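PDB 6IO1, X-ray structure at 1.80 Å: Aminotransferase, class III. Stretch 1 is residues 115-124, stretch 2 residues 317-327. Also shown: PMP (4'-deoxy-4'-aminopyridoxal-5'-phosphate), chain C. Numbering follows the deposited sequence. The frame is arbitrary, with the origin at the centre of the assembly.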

# COMPACT_ATOMS: atom_id res chain seq x y z
N PHE B 115 -5.32 -0.18 16.92
CA PHE B 115 -4.78 -0.61 15.64
C PHE B 115 -5.45 0.09 14.47
O PHE B 115 -6.67 0.31 14.47
CB PHE B 115 -4.91 -2.13 15.47
CG PHE B 115 -4.19 -2.91 16.53
CD1 PHE B 115 -4.81 -3.21 17.73
CD2 PHE B 115 -2.89 -3.34 16.32
CE1 PHE B 115 -4.15 -3.92 18.71
CE2 PHE B 115 -2.22 -4.06 17.30
CZ PHE B 115 -2.85 -4.35 18.49
N GLN B 116 -4.64 0.45 13.47
CA GLN B 116 -5.13 0.89 12.17
C GLN B 116 -4.48 0.03 11.10
O GLN B 116 -3.26 -0.11 11.06
CB GLN B 116 -4.81 2.37 11.90
CG GLN B 116 -5.42 2.87 10.60
CD GLN B 116 -5.08 4.32 10.30
OE1 GLN B 116 -4.25 4.60 9.43
NE2 GLN B 116 -5.70 5.24 11.02
N PHE B 117 -5.30 -0.55 10.23
CA PHE B 117 -4.81 -1.51 9.26
C PHE B 117 -4.42 -0.84 7.95
O PHE B 117 -4.82 0.28 7.64
CB PHE B 117 -5.84 -2.61 9.04
CG PHE B 117 -6.15 -3.39 10.28
CD1 PHE B 117 -5.22 -4.28 10.80
CD2 PHE B 117 -7.35 -3.23 10.95
CE1 PHE B 117 -5.48 -5.00 11.94
CE2 PHE B 117 -7.62 -3.94 12.10
CZ PHE B 117 -6.69 -4.83 12.60
N THR B 118 -3.60 -1.56 7.18
CA THR B 118 -3.06 -1.12 5.90
C THR B 118 -3.00 -2.35 5.00
O THR B 118 -3.53 -3.42 5.33
CB THR B 118 -1.66 -0.49 6.05
OG1 THR B 118 -0.73 -1.49 6.50
CG2 THR B 118 -1.67 0.67 7.04
N SER B 119 -2.36 -2.21 3.84
CA SER B 119 -2.19 -3.32 2.91
C SER B 119 -0.75 -3.77 2.75
O SER B 119 -0.50 -4.71 1.99
CB SER B 119 -2.76 -2.94 1.53
OG SER B 119 -4.16 -2.78 1.59
N GLY B 120 0.20 -3.16 3.45
CA GLY B 120 1.59 -3.56 3.28
C GLY B 120 2.49 -2.95 4.32
O GLY B 120 2.08 -2.09 5.11
N GLY B 121 3.74 -3.41 4.31
CA GLY B 121 4.72 -2.93 5.28
C GLY B 121 5.07 -1.46 5.11
O GLY B 121 5.19 -0.74 6.10
N ALA B 122 5.26 -1.02 3.87
CA ALA B 122 5.58 0.39 3.64
C ALA B 122 4.44 1.29 4.09
O ALA B 122 4.66 2.34 4.69
CB ALA B 122 5.91 0.64 2.17
N GLU B 123 3.20 0.89 3.79
CA GLU B 123 2.04 1.65 4.27
C GLU B 123 2.04 1.71 5.79
O GLU B 123 1.77 2.77 6.38
CB GLU B 123 0.75 1.00 3.76
CG GLU B 123 0.41 1.29 2.31
CD GLU B 123 -0.96 0.75 1.92
OE1 GLU B 123 -1.65 0.19 2.79
OE2 GLU B 123 -1.34 0.90 0.74
N SER B 124 2.37 0.59 6.44
CA SER B 124 2.38 0.55 7.90
C SER B 124 3.43 1.48 8.48
O SER B 124 3.17 2.23 9.43
CB SER B 124 2.61 -0.89 8.38
OG SER B 124 1.55 -1.74 7.98
N VAL B 317 -11.08 15.56 12.60
CA VAL B 317 -10.92 14.36 11.78
C VAL B 317 -9.44 14.02 11.68
O VAL B 317 -8.60 14.89 11.45
CB VAL B 317 -11.55 14.56 10.39
CG1 VAL B 317 -11.30 13.35 9.51
CG2 VAL B 317 -13.04 14.85 10.52
N PHE B 318 -9.12 12.74 11.85
CA PHE B 318 -7.75 12.26 11.66
C PHE B 318 -7.52 12.12 10.17
O PHE B 318 -8.00 11.18 9.54
CB PHE B 318 -7.55 10.94 12.40
CG PHE B 318 -6.16 10.37 12.27
CD1 PHE B 318 -5.06 11.16 12.53
CD2 PHE B 318 -5.97 9.05 11.90
CE1 PHE B 318 -3.78 10.64 12.41
CE2 PHE B 318 -4.70 8.52 11.79
CZ PHE B 318 -3.60 9.32 12.05
N MET B 319 -6.76 13.06 9.59
CA MET B 319 -6.63 13.17 8.14
C MET B 319 -5.51 12.26 7.62
O MET B 319 -4.53 12.71 7.03
CB MET B 319 -6.40 14.62 7.74
CG MET B 319 -7.55 15.55 8.09
SD MET B 319 -9.09 15.11 7.25
CE MET B 319 -8.67 15.45 5.55
N HIS B 320 -5.68 10.96 7.85
CA HIS B 320 -4.75 9.98 7.32
C HIS B 320 -5.48 8.66 7.12
O HIS B 320 -6.29 8.26 7.96
CB HIS B 320 -3.55 9.78 8.25
CG HIS B 320 -2.72 8.58 7.91
ND1 HIS B 320 -1.67 8.64 7.01
CD2 HIS B 320 -2.78 7.30 8.34
CE1 HIS B 320 -1.12 7.44 6.91
NE2 HIS B 320 -1.77 6.61 7.71
N GLY B 321 -5.18 7.99 6.01
CA GLY B 321 -5.73 6.67 5.77
C GLY B 321 -5.54 6.16 4.36
O GLY B 321 -5.63 6.92 3.40
N PHE B 322 -5.31 4.86 4.23
CA PHE B 322 -5.24 4.21 2.93
C PHE B 322 -6.59 3.56 2.63
O PHE B 322 -7.29 3.11 3.54
CB PHE B 322 -4.12 3.16 2.89
CG PHE B 322 -2.74 3.74 3.06
CD1 PHE B 322 -2.03 4.21 1.97
CD2 PHE B 322 -2.16 3.81 4.32
CE1 PHE B 322 -0.76 4.74 2.13
CE2 PHE B 322 -0.89 4.34 4.48
CZ PHE B 322 -0.19 4.80 3.39
N THR B 323 -6.94 3.53 1.35
CA THR B 323 -8.30 3.15 0.95
C THR B 323 -8.70 1.79 1.50
O THR B 323 -9.82 1.61 1.99
CB THR B 323 -8.41 3.16 -0.58
OG1 THR B 323 -8.33 4.51 -1.06
CG2 THR B 323 -9.73 2.54 -1.02
N TYR B 324 -7.79 0.81 1.44
CA TYR B 324 -8.11 -0.56 1.80
C TYR B 324 -7.81 -0.88 3.26
O TYR B 324 -7.67 -2.06 3.61
CB TYR B 324 -7.39 -1.52 0.86
CG TYR B 324 -8.05 -1.55 -0.50
CD1 TYR B 324 -9.40 -1.84 -0.62
CD2 TYR B 324 -7.33 -1.27 -1.66
CE1 TYR B 324 -10.02 -1.86 -1.85
CE2 TYR B 324 -7.94 -1.29 -2.90
CZ TYR B 324 -9.29 -1.58 -2.99
OH TYR B 324 -9.91 -1.61 -4.21
N SER B 325 -7.68 0.14 4.10
CA SER B 325 -7.44 -0.07 5.52
C SER B 325 -8.56 -0.90 6.14
O SER B 325 -9.73 -0.53 6.06
CB SER B 325 -7.34 1.28 6.23
OG SER B 325 -7.47 1.14 7.63
N GLY B 326 -8.20 -2.03 6.74
CA GLY B 326 -9.19 -2.87 7.39
C GLY B 326 -10.07 -3.65 6.44
O GLY B 326 -11.25 -3.87 6.74
N HIS B 327 -9.53 -4.06 5.30
CA HIS B 327 -10.31 -4.79 4.31
C HIS B 327 -10.94 -6.03 4.94
O HIS B 327 -10.22 -6.85 5.54
CB HIS B 327 -9.41 -5.19 3.13
CG HIS B 327 -10.17 -5.68 1.94
ND1 HIS B 327 -10.60 -6.98 1.81
CD2 HIS B 327 -10.57 -5.04 0.81
CE1 HIS B 327 -11.24 -7.12 0.66
NE2 HIS B 327 -11.23 -5.96 0.04
N1 PMP C . 9.22 -3.39 6.53
C2 PMP C . 10.05 -4.42 6.49
C2A PMP C . 10.75 -4.85 7.75
C3 PMP C . 10.28 -5.10 5.29
O3 PMP C . 11.15 -6.16 5.27
C4 PMP C . 9.63 -4.70 4.12
C4A PMP C . 9.86 -5.41 2.82
N4A PMP C . 10.20 -6.83 3.00
C5 PMP C . 8.75 -3.61 4.19
C6 PMP C . 8.58 -2.99 5.42
C5A PMP C . 8.02 -3.12 2.98
O4P PMP C . 6.74 -3.82 2.83
P PMP C . 5.80 -3.59 1.54
O1P PMP C . 4.58 -4.46 1.76
O2P PMP C . 5.48 -2.11 1.50
O3P PMP C . 6.63 -4.04 0.35
O HOH W 1 -4.50 3.23 6.84
O HOH W 2 -8.13 0.22 10.14
O HOH W 3 -6.33 -3.42 5.56

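Residues 317-327, an irregular segment without helix or strand, run past the end of a strand (115-118) and the start of a helix (121-124) from the same chain; touching residues are at least 199 apart in sequence, and together the two stretches bury 474 Å². The backbones come nearest at Thr118 and Ser325, whose CA atoms lie 4.5 Å apart, and a single direct hydrogen bond joins the stretches, with waters supplying further links. Val317 stays out of reach. The CA-to-CB bond of Phe318 (chi1 t) points toward stretch 1, and its ring meets the extended side chain of Gln116, whose NE2 sits 3.5 Å from Phe318 CE2, at the ring edge and near its plane. The other end of the same amide serves His320: Gln116 OE1 lies 3.3 Å from His320 CD2, again at the edge, where the carbon-bound hydrogens of the imidazole carry partial positive charge. Both ring nitrogens of His320 are hydrogen-bonded elsewhere in the structure. Gly321 passes Gln116 more loosely. At Phe322 the contact is most extensive. Its CA-to-CB bond points toward stretch 1, and its ring carries Glu123 over one face, with Glu123 CG 3.6 Å from the centroid of the Phe322 ring and 11° off the normal, a CH-pi contact; Thr118 CG2 approaches Phe322 CD2 at 4.2 Å. Glu123 is itself held by Ser119, whose N donates to Glu123 OE1 (2.7 Å), tying the start of the helix to the loop before it. The backbone of Phe322 is reached through water 1, which accepts from Phe322 N (3.2 Å) and donates to Gln116 OE1 (2.9 Å) and Phe117 O (3.1 Å). Within a type I turn from Phe322 to Ser325, closed by Ser325 N to Phe322 O (3.0 Å), the CA-to-CB bond of Thr323 points away from stretch 1, and Tyr324 CB lies 3.5 Å from Ser119 OG. Ser325 then makes the direct bond: its OG donates to Phe117 O (2.8 Å) and accepts from water 2 (2.8 Å from OG), which in turn accepts from Phe117 N (2.9 Å). One hydroxyl thus serves Phe117 O directly and Phe117 N through water 2. Gly326, at positive phi (74°) within the type II turn from Tyr324 to His327, brings its N to 3.3 Å from Phe117 CB; an ideal CB on it would lie 4.0 Å from Phe117 CD2. Water 3 lies 2.8 Å from Thr118 O and 2.7 Å from Tyr324 O, between the two backbones. His327 makes no contact with stretch 1 and caps the helix that follows. Beyond the interface, Gly121 N donates to PMP O1P (2.9 Å).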